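Local coordinates for protein toll-like receptor 13 (PDB 4Z0C) that recognises single-stranded 23S ribosomal RNA of bacteria as an innate immune receptor and signals through MYD88 and TRAF6 to activate NF-kappa-B, at residues N93-V98 with S114-T119; N41-E46 with R65-S70. All blocks are in the same frame, centred on the assembly; numbering follows the deposited sequence.

Contact 1: N93-V98 with S114-T119; sequences NKIQSV and SHNQIT. With NAG (2-acetamido-2-deoxy-beta-D-glucopyranose), chain L.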
loop_
_atom_site.group_PDB
_atom_site.type_symbol
_atom_site.label_atom_id
_atom_site.label_comp_id
_atom_site.label_asym_id
_atom_site.label_seq_id
_atom_site.Cartn_x
_atom_site.Cartn_y
_atom_site.Cartn_z
ATOM N N ASN A 93 36.799 -4.907 2.569
ATOM C CA ASN A 93 37.693 -4.818 1.422
ATOM C C ASN A 93 38.356 -6.162 1.180
ATOM O O ASN A 93 37.828 -7.184 1.574
ATOM C CB ASN A 93 38.753 -3.739 1.642
ATOM C CG ASN A 93 38.219 -2.346 1.403
ATOM O OD1 ASN A 93 38.104 -1.912 0.262
ATOM N ND2 ASN A 93 37.918 -1.624 2.477
ATOM N N LYS A 94 39.530 -6.163 0.564
ATOM C CA LYS A 94 40.199 -7.417 0.243
ATOM C C LYS A 94 41.569 -7.532 0.921
ATOM O O LYS A 94 42.502 -8.116 0.368
ATOM C CB LYS A 94 40.319 -7.569 -1.278
ATOM C CG LYS A 94 38.973 -7.682 -1.977
ATOM C CD LYS A 94 38.416 -9.081 -1.798
ATOM C CE LYS A 94 36.888 -9.094 -1.680
ATOM N NZ LYS A 94 36.190 -8.938 -2.986
ATOM N N ILE A 95 41.679 -6.975 2.124
ATOM C CA ILE A 95 42.955 -6.931 2.841
ATOM C C ILE A 95 43.287 -8.260 3.517
ATOM O O ILE A 95 42.532 -8.722 4.372
ATOM C CB ILE A 95 42.960 -5.799 3.896
ATOM C CG1 ILE A 95 42.630 -4.454 3.232
ATOM C CG2 ILE A 95 44.302 -5.742 4.636
ATOM C CD1 ILE A 95 42.423 -3.315 4.214
ATOM N N GLN A 96 44.414 -8.868 3.147
ATOM C CA GLN A 96 44.812 -10.165 3.730
ATOM C C GLN A 96 45.911 -10.079 4.774
ATOM O O GLN A 96 45.993 -10.916 5.664
ATOM C CB GLN A 96 45.232 -11.164 2.650
ATOM C CG GLN A 96 44.115 -11.572 1.707
ATOM C CD GLN A 96 44.608 -12.458 0.586
ATOM O OE1 GLN A 96 45.163 -13.535 0.828
ATOM N NE2 GLN A 96 44.378 -12.032 -0.649
ATOM N N SER A 97 46.775 -9.085 4.655
ATOM C CA SER A 97 47.790 -8.861 5.670
ATOM C C SER A 97 47.949 -7.366 5.801
ATOM O O SER A 97 47.714 -6.634 4.846
ATOM C CB SER A 97 49.111 -9.527 5.287
ATOM O OG SER A 97 49.441 -9.276 3.933
ATOM N N VAL A 98 48.334 -6.910 6.985
ATOM C CA VAL A 98 48.483 -5.482 7.212
ATOM C C VAL A 98 49.956 -5.097 7.363
ATOM O O VAL A 98 50.662 -5.587 8.238
ATOM C CB VAL A 98 47.662 -5.030 8.430
ATOM C CG1 VAL A 98 47.748 -3.536 8.600
ATOM C CG2 VAL A 98 46.206 -5.441 8.248
ATOM N N SER A 114 37.247 -4.229 10.006
ATOM C CA SER A 114 36.268 -5.308 10.036
ATOM C C SER A 114 36.018 -5.826 8.642
ATOM O O SER A 114 36.235 -5.111 7.672
ATOM C CB SER A 114 34.947 -4.817 10.623
ATOM O OG SER A 114 35.157 -3.633 11.374
ATOM N N HIS A 115 35.625 -7.090 8.543
ATOM C CA HIS A 115 35.135 -7.648 7.283
ATOM C C HIS A 115 36.182 -7.597 6.169
ATOM O O HIS A 115 35.961 -7.047 5.089
ATOM C CB HIS A 115 33.835 -6.952 6.877
ATOM C CG HIS A 115 33.071 -7.660 5.800
ATOM N ND1 HIS A 115 33.579 -8.736 5.101
ATOM C CD2 HIS A 115 31.822 -7.458 5.318
ATOM C CE1 HIS A 115 32.688 -9.146 4.215
ATOM N NE2 HIS A 115 31.614 -8.391 4.332
ATOM N N ASN A 116 37.337 -8.169 6.457
ATOM C CA ASN A 116 38.370 -8.350 5.449
ATOM C C ASN A 116 38.821 -9.806 5.541
ATOM O O ASN A 116 38.081 -10.630 6.062
ATOM C CB ASN A 116 39.527 -7.380 5.694
ATOM C CG ASN A 116 39.257 -5.986 5.144
ATOM O OD1 ASN A 116 39.400 -5.756 3.944
ATOM N ND2 ASN A 116 38.885 -5.047 6.015
ATOM N N GLN A 117 40.026 -10.124 5.073
ATOM C CA GLN A 117 40.536 -11.492 5.181
ATOM C C GLN A 117 41.931 -11.504 5.822
ATOM O O GLN A 117 42.791 -12.299 5.449
ATOM C CB GLN A 117 40.587 -12.186 3.818
ATOM C CG GLN A 117 39.304 -12.116 2.999
ATOM C CD GLN A 117 39.221 -10.835 2.203
ATOM O OE1 GLN A 117 40.213 -10.419 1.579
ATOM N NE2 GLN A 117 38.041 -10.204 2.199
ATOM N N ILE A 118 42.137 -10.614 6.786
ATOM C CA ILE A 118 43.421 -10.464 7.469
ATOM C C ILE A 118 43.852 -11.722 8.225
ATOM O O ILE A 118 43.046 -12.322 8.937
ATOM C CB ILE A 118 43.378 -9.270 8.450
ATOM C CG1 ILE A 118 43.145 -7.971 7.674
ATOM C CG2 ILE A 118 44.665 -9.194 9.279
ATOM C CD1 ILE A 118 42.650 -6.819 8.525
ATOM N N THR A 119 45.115 -12.123 8.046
ATOM C CA THR A 119 45.702 -13.217 8.829
ATOM C C THR A 119 46.816 -12.709 9.736
ATOM O O THR A 119 46.998 -13.221 10.839
ATOM C CB THR A 119 46.285 -14.335 7.944
ATOM O OG1 THR A 119 47.222 -13.775 7.024
ATOM C CG2 THR A 119 45.190 -15.049 7.168
HETATM C C1 NAG L . 51.269 -6.278 2.455
HETATM C C2 NAG L . 50.102 -6.035 1.488
HETATM C C3 NAG L . 49.761 -7.254 0.634
HETATM C C4 NAG L . 51.004 -7.952 0.088
HETATM C C5 NAG L . 52.077 -8.097 1.166
HETATM C C6 NAG L . 53.378 -8.682 0.610
HETATM C C7 NAG L . 48.347 -4.436 2.023
HETATM C C8 NAG L . 46.890 -4.336 2.364
HETATM N N2 NAG L . 48.919 -5.619 2.215
HETATM O O3 NAG L . 48.950 -6.833 -0.440
HETATM O O4 NAG L . 50.631 -9.233 -0.375
HETATM O O5 NAG L . 52.355 -6.844 1.755
HETATM O O6 NAG L . 54.113 -7.699 -0.090
HETATM O O7 NAG L . 48.944 -3.454 1.592
#
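Two successive turns of a leucine-rich repeat solenoid stack here, residues 93-98 of LRR 3 on 114-119 of LRR 4. Both carry the asparagine of the repeat's asparagine ladder, Asn-93 and Asn-116. The buried side is tight. Asn-116 has CG anti to its carbonyl carbon (chi1 -82°), which sets OD1 against the backbone of Asn-93, close to its N and C. Asn-116 OD1 accepts a nearly straight bond from Ile-95 N (3.2 Å), which comes from above its carbonyl plane, and a weak one from Asn-93 N. Its ND2 is held by Leu-113 O and Leu-90 O, so both ends of the buried amide are used. Next to it, Ile-95 and Ile-118 run alongside each other in the same direction, with Ile-95 CG2 3.9 Å from Ile-118 CG1. Ile-118 CD1 reaches Val-98 CG2 at 3.8 Å.

The outer side is looser. Lys-94 and Gln-96 are exposed, and both pass across Gln-117 at a slant. Gln-117 bends at chi2 (85°), and NE2 gives a bond to Asn-93 O in the carbonyl plane. At the edge, a GlcNAc donates from N2 to Ser-97 O and rests its methyl C8 on Ile-95 CG2.

Between the two sides, backbone bonds hold the turns close: Gln-117 N to Ile-95 O at 3.0 Å, and, the shortest hydrogen bond between the two segments, Thr-119 N to Gln-96 O at 2.8 Å.

Contact 2: N41-E46 with R65-S70; sequences NLTHNE and RLEWNS. With NAG (2-acetamido-2-deoxy-beta-D-glucopyranose), chain E; nucleotides of chain C.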
loop_
_atom_site.group_PDB
_atom_site.type_symbol
_atom_site.label_atom_id
_atom_site.label_comp_id
_atom_site.label_asym_id
_atom_site.label_seq_id
_atom_site.Cartn_x
_atom_site.Cartn_y
_atom_site.Cartn_z
ATOM N N ASN A 41 33.721 10.532 1.998
ATOM C CA ASN A 41 33.134 9.187 2.037
ATOM C C ASN A 41 33.182 8.513 0.669
ATOM O O ASN A 41 32.464 8.904 -0.246
ATOM C CB ASN A 41 31.685 9.226 2.583
ATOM C CG ASN A 41 31.138 7.824 2.900
ATOM O OD1 ASN A 41 31.672 6.842 2.383
ATOM N ND2 ASN A 41 30.105 7.709 3.762
ATOM N N LEU A 42 34.011 7.482 0.533
ATOM C CA LEU A 42 34.129 6.789 -0.750
ATOM C C LEU A 42 33.594 5.359 -0.688
ATOM O O LEU A 42 34.046 4.477 -1.421
ATOM C CB LEU A 42 35.582 6.782 -1.238
ATOM C CG LEU A 42 36.123 8.123 -1.753
ATOM C CD1 LEU A 42 37.541 8.415 -1.268
ATOM C CD2 LEU A 42 36.083 8.124 -3.269
ATOM N N THR A 43 32.601 5.150 0.169
ATOM C CA THR A 43 31.952 3.844 0.322
ATOM C C THR A 43 31.311 3.359 -0.979
ATOM O O THR A 43 30.771 4.159 -1.740
ATOM C CB THR A 43 30.868 3.917 1.407
ATOM O OG1 THR A 43 31.461 4.415 2.611
ATOM C CG2 THR A 43 30.209 2.546 1.650
ATOM N N HIS A 44 31.416 2.056 -1.230
ATOM C CA HIS A 44 30.700 1.384 -2.315
ATOM C C HIS A 44 31.273 1.756 -3.689
ATOM O O HIS A 44 30.590 2.339 -4.522
ATOM C CB HIS A 44 29.178 1.634 -2.194
ATOM C CG HIS A 44 28.322 0.693 -2.985
ATOM N ND1 HIS A 44 28.836 -0.245 -3.857
ATOM C CD2 HIS A 44 26.976 0.536 -3.018
ATOM C CE1 HIS A 44 27.846 -0.927 -4.407
ATOM N NE2 HIS A 44 26.709 -0.481 -3.905
ATOM N N ASN A 45 32.540 1.404 -3.903
ATOM C CA ASN A 45 33.209 1.593 -5.190
ATOM C C ASN A 45 34.125 0.395 -5.477
ATOM O O ASN A 45 34.031 -0.609 -4.799
ATOM C CB ASN A 45 33.978 2.923 -5.216
ATOM C CG ASN A 45 33.052 4.128 -5.272
ATOM O OD1 ASN A 45 32.491 4.446 -6.325
ATOM N ND2 ASN A 45 32.883 4.803 -4.135
ATOM N N GLU A 46 35.028 0.499 -6.449
ATOM C CA GLU A 46 35.854 -0.651 -6.829
ATOM C C GLU A 46 37.353 -0.323 -6.747
ATOM O O GLU A 46 38.159 -0.844 -7.522
ATOM C CB GLU A 46 35.493 -1.131 -8.243
ATOM C CG GLU A 46 34.020 -0.936 -8.617
ATOM C CD GLU A 46 33.730 -1.213 -10.089
ATOM O OE1 GLU A 46 34.570 -1.863 -10.752
ATOM O OE2 GLU A 46 32.670 -0.762 -10.591
ATOM N N ARG A 65 36.259 7.407 4.863
ATOM C CA ARG A 65 35.582 6.115 4.804
ATOM C C ARG A 65 35.744 5.473 3.441
ATOM O O ARG A 65 35.304 6.013 2.427
ATOM C CB ARG A 65 34.106 6.255 5.149
ATOM C CG ARG A 65 33.858 6.743 6.557
ATOM C CD ARG A 65 32.368 6.992 6.826
ATOM N NE ARG A 65 32.222 7.785 8.046
ATOM C CZ ARG A 65 31.144 7.799 8.826
ATOM N NH1 ARG A 65 30.054 7.076 8.517
ATOM N NH2 ARG A 65 31.154 8.562 9.915
ATOM N N LEU A 66 36.377 4.310 3.442
ATOM C CA LEU A 66 36.654 3.563 2.234
ATOM C C LEU A 66 35.977 2.227 2.314
ATOM O O LEU A 66 36.453 1.257 1.718
ATOM C CB LEU A 66 38.156 3.356 2.085
ATOM C CG LEU A 66 38.957 4.598 1.679
ATOM C CD1 LEU A 66 40.431 4.491 2.102
ATOM C CD2 LEU A 66 38.880 4.752 0.175
ATOM N N GLU A 67 34.856 2.190 3.039
ATOM C CA GLU A 67 34.091 0.959 3.257
ATOM C C GLU A 67 33.591 0.356 1.948
ATOM O O GLU A 67 33.210 1.079 1.033
ATOM C CB GLU A 67 32.910 1.218 4.210
ATOM C CG GLU A 67 32.026 -0.005 4.475
ATOM C CD GLU A 67 31.176 0.115 5.739
ATOM O OE1 GLU A 67 31.141 1.188 6.377
ATOM O OE2 GLU A 67 30.526 -0.883 6.098
ATOM N N TRP A 68 33.598 -0.974 1.863
ATOM C CA TRP A 68 33.023 -1.675 0.712
ATOM C C TRP A 68 33.728 -1.293 -0.589
ATOM O O TRP A 68 33.124 -0.686 -1.473
ATOM C CB TRP A 68 31.518 -1.408 0.615
ATOM C CG TRP A 68 30.763 -2.330 -0.302
ATOM C CD1 TRP A 68 31.271 -3.363 -1.044
ATOM C CD2 TRP A 68 29.358 -2.293 -0.576
ATOM N NE1 TRP A 68 30.269 -3.968 -1.762
ATOM C CE2 TRP A 68 29.083 -3.334 -1.488
ATOM C CE3 TRP A 68 28.305 -1.484 -0.134
ATOM C CZ2 TRP A 68 27.805 -3.577 -1.972
ATOM C CZ3 TRP A 68 27.029 -1.730 -0.617
ATOM C CH2 TRP A 68 26.791 -2.769 -1.524
ATOM N N ASN A 69 35.018 -1.607 -0.678
ATOM C CA ASN A 69 35.751 -1.474 -1.927
ATOM C C ASN A 69 36.481 -2.782 -2.206
ATOM O O ASN A 69 36.059 -3.817 -1.709
ATOM C CB ASN A 69 36.689 -0.269 -1.902
ATOM C CG ASN A 69 35.989 1.017 -2.348
ATOM O OD1 ASN A 69 35.946 1.316 -3.534
ATOM N ND2 ASN A 69 35.476 1.791 -1.397
ATOM N N SER A 70 37.539 -2.772 -3.010
ATOM C CA SER A 70 38.275 -4.018 -3.250
ATOM C C SER A 70 39.739 -3.854 -2.898
ATOM O O SER A 70 40.613 -4.494 -3.482
ATOM C CB SER A 70 38.122 -4.494 -4.693
ATOM O OG SER A 70 36.752 -4.667 -5.031
HETATM C C1 NAG E . 29.375 8.870 4.203
HETATM C C2 NAG E . 28.045 8.295 4.752
HETATM C C3 NAG E . 27.293 9.340 5.561
HETATM C C4 NAG E . 28.195 9.875 6.658
HETATM C C5 NAG E . 29.367 10.506 5.933
HETATM C C6 NAG E . 30.298 11.251 6.889
HETATM C C7 NAG E . 27.091 6.628 3.250
HETATM C C8 NAG E . 26.003 6.313 2.246
HETATM N N2 NAG E . 27.114 7.866 3.733
HETATM O O3 NAG E . 26.103 8.804 6.071
HETATM O O4 NAG E . 27.528 10.828 7.455
HETATM O O5 NAG E . 30.073 9.474 5.270
HETATM O O6 NAG E . 31.546 11.469 6.262
HETATM O O7 NAG E . 27.927 5.793 3.572
ATOM P P C C 12 21.809 -7.149 -0.656
ATOM O OP1 C C 12 20.356 -7.021 -0.970
ATOM O OP2 C C 12 22.130 -7.625 0.691
ATOM O "O5'" C C 12 22.456 -8.000 -1.833
ATOM C "C5'" C C 12 23.017 -9.256 -1.609
ATOM C "C4'" C C 12 24.348 -9.396 -2.283
ATOM O "O4'" C C 12 24.978 -8.098 -2.450
ATOM C "C3'" C C 12 25.335 -10.214 -1.473
ATOM O "O3'" C C 12 25.176 -11.594 -1.737
ATOM C "C2'" C C 12 26.694 -9.656 -1.885
ATOM O "O2'" C C 12 27.148 -10.280 -3.075
ATOM C "C1'" C C 12 26.362 -8.187 -2.184
ATOM N N1 C C 12 26.674 -7.254 -1.068
ATOM C C2 C C 12 27.955 -7.110 -0.513
ATOM O O2 C C 12 28.887 -7.808 -0.926
ATOM N N3 C C 12 28.147 -6.215 0.488
ATOM C C4 C C 12 27.138 -5.464 0.933
ATOM N N4 C C 12 27.361 -4.584 1.910
ATOM C C5 C C 12 25.834 -5.572 0.376
ATOM C C6 C C 12 25.664 -6.460 -0.606
#
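His-44 and Trp-68 both set CG anti to the backbone N, with chi1 -163° and -165°. Their chi2 values are also near zero, so the two rings leave their turns in the same direction and lie flat on each other. The imidazole stacks face to face on the six-membered ring of Trp-68, with planes 13° apart. His-44 CD2 comes within 3.3 Å of Trp-68 CZ3. The opposite face of the indole takes the base of cytidine C12 of the RNA, chain C, whose C5 is 3.5 Å from Trp-68 CH2. The indole is sandwiched between the imidazole of His-44 and the cytosine base.

Backbone bonds at the base of the two side chains hold the turns together. His-44 N bonds to Glu-67 O in its carbonyl plane at 3.0 Å, and Asn-45 N bonds to Trp-68 O. At the strand end, Leu-42 N meets Arg-65 O at 2.7 Å, nearly along the C=O axis. Leu-42 O is gripped twice, by Asn-45 ND2, which also bonds to Cys-18 O, and by Asn-69 ND2 (3.0 Å).

Asn-41 carries a GlcNAc on ND2. Asn-41 OD1 takes Thr-43 N in an Asx turn and Thr-43 OG1 as well. The extended Arg-65 lays its guanidinium against that sugar, with NE in a salt bridge to Asp-63. Parallel turns joined by such asparagines are the hallmark of the leucine-rich repeat solenoid, which here carries an aromatic stacking site for RNA.

How the contacts relate
From the N terminus the chain first runs through residues 41-46 of LRR 1. It makes one circuit and returns at 65-70 of LRR 2, where contact 2 closes. It then reaches 93-98 of LRR 3 and closes contact 1 at 114-119 of LRR 4. The two loops follow in series; they neither nest nor cross. Their centres lie about 14 Å apart. They touch where LRR 2 meets LRR 3: Asn-93 OD1 bonds mainly to Ile-71 N and weakly to Asn-69 N, and Asn-93 ND2 mainly to Leu-90 O and weakly to Leu-66 O. Together they tie four successive repeats into one continuous stack near the N-terminal end of the ectodomain.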